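Local structure of 4-alpha-glucanotransferase (Streptococcus agalactiae, 6M6T) at residues 69-83 against 106-120. The protein is an amylomaltase, also called disproportionating enzyme, a 4-alpha-glucanotransferase built on a TIM-barrel fold. Residues are numbered along the deposited sequence; the frame is centred on the assembly and turned at random.
Sequences THLIDFDLLTLEGFI and FEKRRPVLEKAVKNF
V112 sets its CG1 methyl over the centre of the F74 ring, a CH-pi contact made from one face. The CD2 methyl of L113 comes to that ring's edge and also meets I72 CG2. One helical turn on, A116 CB touches both L77 CD1 and I83 CG2, while I83 CD1 reaches back to V112 CG1, 3.9 Å away. Farther along the helix, F120 turns its edge to the face of F82 in an offset edge-to-face pair.

Outward from this core, R109 illustrates how a buried cation can be accommodated. Its chain bends at chi3 (66°), and the guanidinium lies flat on F74, planes 15° apart, with H70 O over its opposite face; NH2 donates to I72 O in a bent, very short hydrogen bond. At the other end N119 ND2 donates to F82 O, just past the Schellman motif at G81, in a bond equally bent and short; the exact length of both is doubtful at this resolution.

Y88 meets F74 edge-to-face, and F194 of helix 182-208 packs on I72. Short helix 74-78 and its flanking turns pack against helix 105-122, the two axes at 26°, within the long connection between strands 43-45 and 212-217 of the TIM barrel.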
loop_
_atom_site.group_PDB
_atom_site.type_symbol
_atom_site.label_atom_id
_atom_site.label_comp_id
_atom_site.label_asym_id
_atom_site.label_seq_id
_atom_site.Cartn_x
_atom_site.Cartn_y
_atom_site.Cartn_z
ATOM N N THR A 69 4.139 -10.219 -6.959
ATOM C CA THR A 69 3.748 -11.207 -7.949
ATOM C C THR A 69 2.571 -12.065 -7.510
ATOM O O THR A 69 1.983 -12.745 -8.355
ATOM C CB THR A 69 4.927 -12.099 -8.275
ATOM O OG1 THR A 69 4.737 -12.618 -9.583
ATOM C CG2 THR A 69 5.026 -13.253 -7.253
ATOM N N HIS A 70 2.205 -12.049 -6.227
ATOM C CA HIS A 70 1.066 -12.844 -5.787
ATOM C C HIS A 70 -0.236 -12.398 -6.436
ATOM O O HIS A 70 -1.205 -13.158 -6.451
ATOM C CB HIS A 70 0.930 -12.777 -4.268
ATOM C CG HIS A 70 2.032 -13.473 -3.539
ATOM N ND1 HIS A 70 2.128 -13.475 -2.164
ATOM C CD2 HIS A 70 3.081 -14.198 -3.996
ATOM C CE1 HIS A 70 3.194 -14.170 -1.804
ATOM N NE2 HIS A 70 3.792 -14.615 -2.896
ATOM N N LEU A 71 -0.285 -11.187 -6.967
ATOM C CA LEU A 71 -1.517 -10.638 -7.496
ATOM C C LEU A 71 -1.718 -10.965 -8.965
ATOM O O LEU A 71 -2.762 -10.608 -9.518
ATOM C CB LEU A 71 -1.554 -9.117 -7.287
ATOM C CG LEU A 71 -1.255 -8.655 -5.865
ATOM C CD1 LEU A 71 -1.625 -7.189 -5.675
ATOM C CD2 LEU A 71 -1.991 -9.528 -4.878
ATOM N N ILE A 72 -0.764 -11.639 -9.606
ATOM C CA ILE A 72 -0.957 -12.064 -10.989
ATOM C C ILE A 72 -2.058 -13.119 -11.058
ATOM O O ILE A 72 -2.154 -14.013 -10.197
ATOM C CB ILE A 72 0.364 -12.573 -11.582
ATOM C CG1 ILE A 72 1.127 -11.390 -12.173
ATOM C CG2 ILE A 72 0.119 -13.638 -12.641
ATOM C CD1 ILE A 72 2.483 -11.758 -12.651
ATOM N N ASP A 73 -2.925 -12.999 -12.060
ATOM C CA ASP A 73 -4.086 -13.867 -12.160
ATOM C C ASP A 73 -3.778 -15.036 -13.078
ATOM O O ASP A 73 -3.364 -14.840 -14.227
ATOM C CB ASP A 73 -5.316 -13.118 -12.675
ATOM C CG ASP A 73 -6.561 -13.992 -12.680
ATOM O OD1 ASP A 73 -6.911 -14.556 -11.611
ATOM O OD2 ASP A 73 -7.178 -14.110 -13.759
ATOM N N PHE A 74 -4.002 -16.246 -12.570
ATOM C CA PHE A 74 -3.801 -17.420 -13.399
ATOM C C PHE A 74 -4.824 -17.503 -14.531
ATOM O O PHE A 74 -4.491 -17.986 -15.619
ATOM C CB PHE A 74 -3.846 -18.673 -12.528
ATOM C CG PHE A 74 -2.666 -18.811 -11.619
ATOM C CD1 PHE A 74 -1.510 -18.076 -11.849
ATOM C CD2 PHE A 74 -2.706 -19.672 -10.539
ATOM C CE1 PHE A 74 -0.418 -18.199 -11.021
ATOM C CE2 PHE A 74 -1.613 -19.796 -9.701
ATOM C CZ PHE A 74 -0.466 -19.059 -9.945
ATOM N N ASP A 75 -6.057 -17.032 -14.309
ATOM C CA ASP A 75 -7.088 -17.147 -15.341
ATOM C C ASP A 75 -6.773 -16.252 -16.532
ATOM O O ASP A 75 -6.857 -16.684 -17.689
ATOM C CB ASP A 75 -8.463 -16.808 -14.759
ATOM C CG ASP A 75 -8.984 -17.877 -13.800
ATOM O OD1 ASP A 75 -8.794 -19.086 -14.085
ATOM O OD2 ASP A 75 -9.582 -17.503 -12.761
ATOM N N LEU A 76 -6.432 -14.991 -16.269
ATOM C CA LEU A 76 -6.017 -14.101 -17.344
ATOM C C LEU A 76 -4.845 -14.683 -18.119
ATOM O O LEU A 76 -4.727 -14.471 -19.337
ATOM C CB LEU A 76 -5.655 -12.737 -16.765
ATOM C CG LEU A 76 -6.797 -11.724 -16.675
ATOM C CD1 LEU A 76 -6.270 -10.409 -16.118
ATOM C CD2 LEU A 76 -7.442 -11.521 -18.037
ATOM N N LEU A 77 -3.984 -15.434 -17.423
ATOM C CA LEU A 77 -2.810 -16.061 -18.018
ATOM C C LEU A 77 -3.175 -17.277 -18.856
ATOM O O LEU A 77 -2.513 -17.556 -19.865
ATOM C CB LEU A 77 -1.824 -16.478 -16.924
ATOM C CG LEU A 77 -0.774 -15.492 -16.447
ATOM C CD1 LEU A 77 0.345 -16.284 -15.801
ATOM C CD2 LEU A 77 -0.275 -14.635 -17.602
ATOM N N THR A 78 -4.201 -18.018 -18.435
ATOM C CA THR A 78 -4.700 -19.133 -19.230
ATOM C C THR A 78 -5.305 -18.627 -20.530
ATOM O O THR A 78 -4.966 -19.116 -21.613
ATOM C CB THR A 78 -5.725 -19.933 -18.424
ATOM O OG1 THR A 78 -5.042 -20.700 -17.421
ATOM C CG2 THR A 78 -6.540 -20.867 -19.333
ATOM N N LEU A 79 -6.146 -17.600 -20.447
ATOM C CA LEU A 79 -6.794 -17.053 -21.637
ATOM C C LEU A 79 -5.800 -16.477 -22.649
ATOM O O LEU A 79 -6.202 -16.029 -23.728
ATOM C CB LEU A 79 -7.826 -15.987 -21.239
ATOM C CG LEU A 79 -9.230 -16.481 -20.850
ATOM C CD1 LEU A 79 -9.271 -17.345 -19.571
ATOM C CD2 LEU A 79 -10.196 -15.296 -20.745
ATOM N N GLU A 80 -4.503 -16.488 -22.317
ATOM C CA GLU A 80 -3.443 -15.948 -23.165
ATOM C C GLU A 80 -2.687 -17.019 -23.941
ATOM O O GLU A 80 -1.888 -16.677 -24.819
ATOM C CB GLU A 80 -2.439 -15.143 -22.318
ATOM C CG GLU A 80 -2.789 -13.658 -22.136
ATOM C CD GLU A 80 -2.463 -12.812 -23.375
ATOM O OE1 GLU A 80 -1.267 -12.682 -23.743
ATOM O OE2 GLU A 80 -3.419 -12.281 -23.990
ATOM N N GLY A 81 -2.914 -18.294 -23.636
ATOM C CA GLY A 81 -2.207 -19.373 -24.290
ATOM C C GLY A 81 -0.905 -19.751 -23.637
ATOM O O GLY A 81 -0.090 -20.436 -24.265
ATOM N N PHE A 82 -0.690 -19.327 -22.390
ATOM C CA PHE A 82 0.566 -19.465 -21.658
ATOM C C PHE A 82 0.543 -20.632 -20.684
ATOM O O PHE A 82 1.462 -21.449 -20.673
ATOM C CB PHE A 82 0.861 -18.170 -20.900
ATOM C CG PHE A 82 1.210 -17.016 -21.791
ATOM C CD1 PHE A 82 1.623 -17.237 -23.101
ATOM C CD2 PHE A 82 1.136 -15.706 -21.315
ATOM C CE1 PHE A 82 1.957 -16.180 -23.921
ATOM C CE2 PHE A 82 1.470 -14.635 -22.128
ATOM C CZ PHE A 82 1.880 -14.872 -23.436
ATOM N N ILE A 83 -0.490 -20.714 -19.852
ATOM C CA ILE A 83 -0.778 -21.931 -19.105
ATOM C C ILE A 83 -2.134 -22.463 -19.558
ATOM O O ILE A 83 -2.821 -21.838 -20.378
ATOM C CB ILE A 83 -0.754 -21.688 -17.580
ATOM C CG1 ILE A 83 -1.315 -20.308 -17.222
ATOM C CG2 ILE A 83 0.648 -21.825 -17.038
ATOM C CD1 ILE A 83 -1.621 -20.137 -15.741
ATOM N N PHE A 106 3.548 -18.347 -1.719
ATOM C CA PHE A 106 4.702 -18.191 -2.597
ATOM C C PHE A 106 5.244 -19.552 -2.996
ATOM O O PHE A 106 5.709 -19.740 -4.125
ATOM C CB PHE A 106 5.794 -17.355 -1.914
ATOM C CG PHE A 106 6.861 -16.860 -2.862
ATOM C CD1 PHE A 106 7.923 -17.690 -3.232
ATOM C CD2 PHE A 106 6.791 -15.576 -3.406
ATOM C CE1 PHE A 106 8.894 -17.252 -4.119
ATOM C CE2 PHE A 106 7.762 -15.128 -4.295
ATOM C CZ PHE A 106 8.817 -15.968 -4.647
ATOM N N GLU A 107 5.204 -20.507 -2.064
ATOM C CA GLU A 107 5.506 -21.895 -2.387
ATOM C C GLU A 107 4.664 -22.380 -3.566
ATOM O O GLU A 107 5.200 -22.857 -4.575
ATOM C CB GLU A 107 5.282 -22.767 -1.142
ATOM C CG GLU A 107 5.261 -24.286 -1.387
ATOM C CD GLU A 107 4.367 -25.059 -0.399
ATOM O OE1 GLU A 107 3.270 -25.535 -0.808
ATOM O OE2 GLU A 107 4.766 -25.190 0.788
ATOM N N LYS A 108 3.339 -22.224 -3.478
ATOM C CA LYS A 108 2.458 -22.909 -4.413
ATOM C C LYS A 108 2.303 -22.199 -5.753
ATOM O O LYS A 108 1.916 -22.846 -6.732
ATOM C CB LYS A 108 1.081 -23.120 -3.782
ATOM C CG LYS A 108 1.089 -24.114 -2.626
ATOM C CD LYS A 108 -0.214 -24.905 -2.535
ATOM C CE LYS A 108 -0.176 -25.874 -1.358
ATOM N NZ LYS A 108 0.324 -25.205 -0.123
ATOM N N ARG A 109 2.580 -20.900 -5.841
ATOM C CA ARG A 109 2.406 -20.255 -7.137
ATOM C C ARG A 109 3.554 -20.533 -8.089
ATOM O O ARG A 109 3.405 -20.307 -9.296
ATOM C CB ARG A 109 2.258 -18.744 -6.979
ATOM C CG ARG A 109 1.132 -18.323 -6.073
ATOM C CD ARG A 109 1.114 -16.814 -5.918
ATOM N NE ARG A 109 0.786 -16.117 -7.162
ATOM C CZ ARG A 109 -0.447 -15.994 -7.647
ATOM N NH1 ARG A 109 -1.473 -16.535 -7.002
ATOM N NH2 ARG A 109 -0.653 -15.337 -8.780
ATOM N N ARG A 110 4.689 -21.030 -7.581
ATOM C CA ARG A 110 5.934 -20.935 -8.335
ATOM C C ARG A 110 5.998 -21.890 -9.526
ATOM O O ARG A 110 6.360 -21.441 -10.627
ATOM C CB ARG A 110 7.123 -21.115 -7.386
ATOM C CG ARG A 110 8.451 -20.802 -8.007
ATOM C CD ARG A 110 8.463 -19.386 -8.504
ATOM N NE ARG A 110 9.718 -19.020 -9.160
ATOM C CZ ARG A 110 10.853 -18.729 -8.526
ATOM N NH1 ARG A 110 10.920 -18.777 -7.196
ATOM N NH2 ARG A 110 11.927 -18.404 -9.233
ATOM N N PRO A 111 5.701 -23.195 -9.391
ATOM C CA PRO A 111 5.554 -24.034 -10.602
ATOM C C PRO A 111 4.695 -23.404 -11.690
ATOM O O PRO A 111 5.059 -23.448 -12.875
ATOM C CB PRO A 111 4.891 -25.313 -10.063
ATOM C CG PRO A 111 4.434 -24.974 -8.651
ATOM C CD PRO A 111 5.451 -23.981 -8.173
ATOM N N VAL A 112 3.568 -22.794 -11.301
ATOM C CA VAL A 112 2.610 -22.235 -12.255
ATOM C C VAL A 112 3.200 -21.033 -12.990
ATOM O O VAL A 112 3.136 -20.936 -14.231
ATOM C CB VAL A 112 1.318 -21.842 -11.519
ATOM C CG1 VAL A 112 0.268 -21.382 -12.516
ATOM C CG2 VAL A 112 0.837 -22.977 -10.610
ATOM N N LEU A 113 3.733 -20.067 -12.228
ATOM C CA LEU A 113 4.351 -18.897 -12.842
ATOM C C LEU A 113 5.532 -19.303 -13.721
ATOM O O LEU A 113 5.730 -18.747 -14.810
ATOM C CB LEU A 113 4.782 -17.894 -11.757
ATOM C CG LEU A 113 3.696 -17.119 -10.980
ATOM C CD1 LEU A 113 4.210 -16.577 -9.651
ATOM C CD2 LEU A 113 3.106 -15.995 -11.811
ATOM N N GLU A 114 6.327 -20.275 -13.271
ATOM C CA GLU A 114 7.451 -20.727 -14.078
ATOM C C GLU A 114 6.977 -21.359 -15.385
ATOM O O GLU A 114 7.566 -21.111 -16.445
ATOM C CB GLU A 114 8.308 -21.702 -13.275
ATOM C CG GLU A 114 9.621 -21.101 -12.776
ATOM C CD GLU A 114 10.047 -21.647 -11.419
ATOM O OE1 GLU A 114 9.770 -22.830 -11.119
ATOM O OE2 GLU A 114 10.634 -20.873 -10.639
ATOM N N LYS A 115 5.921 -22.185 -15.330
ATOM C CA LYS A 115 5.348 -22.747 -16.555
ATOM C C LYS A 115 4.910 -21.633 -17.514
ATOM O O LYS A 115 5.215 -21.674 -18.719
ATOM C CB LYS A 115 4.187 -23.695 -16.184
ATOM C CG LYS A 115 3.547 -24.485 -17.332
ATOM C CD LYS A 115 4.321 -25.752 -17.762
ATOM C CE LYS A 115 4.086 -26.959 -16.844
ATOM N NZ LYS A 115 2.659 -27.154 -16.451
ATOM N N ALA A 116 4.252 -20.594 -16.982
ATOM C CA ALA A 116 3.798 -19.493 -17.832
ATOM C C ALA A 116 4.963 -18.702 -18.426
ATOM O O ALA A 116 4.898 -18.270 -19.581
ATOM C CB ALA A 116 2.877 -18.565 -17.045
ATOM N N VAL A 117 6.031 -18.482 -17.655
ATOM C CA VAL A 117 7.173 -17.727 -18.170
ATOM C C VAL A 117 7.930 -18.532 -19.228
ATOM O O VAL A 117 8.364 -17.985 -20.257
ATOM C CB VAL A 117 8.082 -17.295 -17.004
ATOM C CG1 VAL A 117 9.392 -16.705 -17.521
ATOM C CG2 VAL A 117 7.350 -16.294 -16.095
ATOM N N LYS A 118 8.075 -19.850 -19.003
ATOM C CA LYS A 118 8.657 -20.757 -19.997
ATOM C C LYS A 118 7.860 -20.751 -21.293
ATOM O O LYS A 118 8.445 -20.756 -22.384
ATOM C CB LYS A 118 8.730 -22.183 -19.430
ATOM C CG LYS A 118 9.127 -23.284 -20.427
ATOM C CD LYS A 118 9.323 -24.661 -19.728
ATOM C CE LYS A 118 10.814 -25.071 -19.590
ATOM N NZ LYS A 118 11.575 -24.356 -18.497
ATOM N N ASN A 119 6.519 -20.740 -21.195
ATOM C CA ASN A 119 5.702 -20.711 -22.408
ATOM C C ASN A 119 5.690 -19.337 -23.059
ATOM O O ASN A 119 5.608 -19.248 -24.289
ATOM C CB ASN A 119 4.269 -21.150 -22.115
ATOM C CG ASN A 119 4.170 -22.623 -21.790
ATOM O OD1 ASN A 119 4.750 -23.467 -22.483
ATOM N ND2 ASN A 119 3.442 -22.945 -20.720
ATOM N N PHE A 120 5.759 -18.258 -22.266
ATOM C CA PHE A 120 5.827 -16.924 -22.854
ATOM C C PHE A 120 7.112 -16.731 -23.656
ATOM O O PHE A 120 7.089 -16.100 -24.720
ATOM C CB PHE A 120 5.723 -15.835 -21.787
ATOM C CG PHE A 120 6.168 -14.477 -22.289
ATOM C CD1 PHE A 120 5.306 -13.683 -23.038
ATOM C CD2 PHE A 120 7.461 -14.013 -22.058
ATOM C CE1 PHE A 120 5.712 -12.447 -23.526
ATOM C CE2 PHE A 120 7.869 -12.785 -22.550
ATOM C CZ PHE A 120 6.987 -11.998 -23.284
#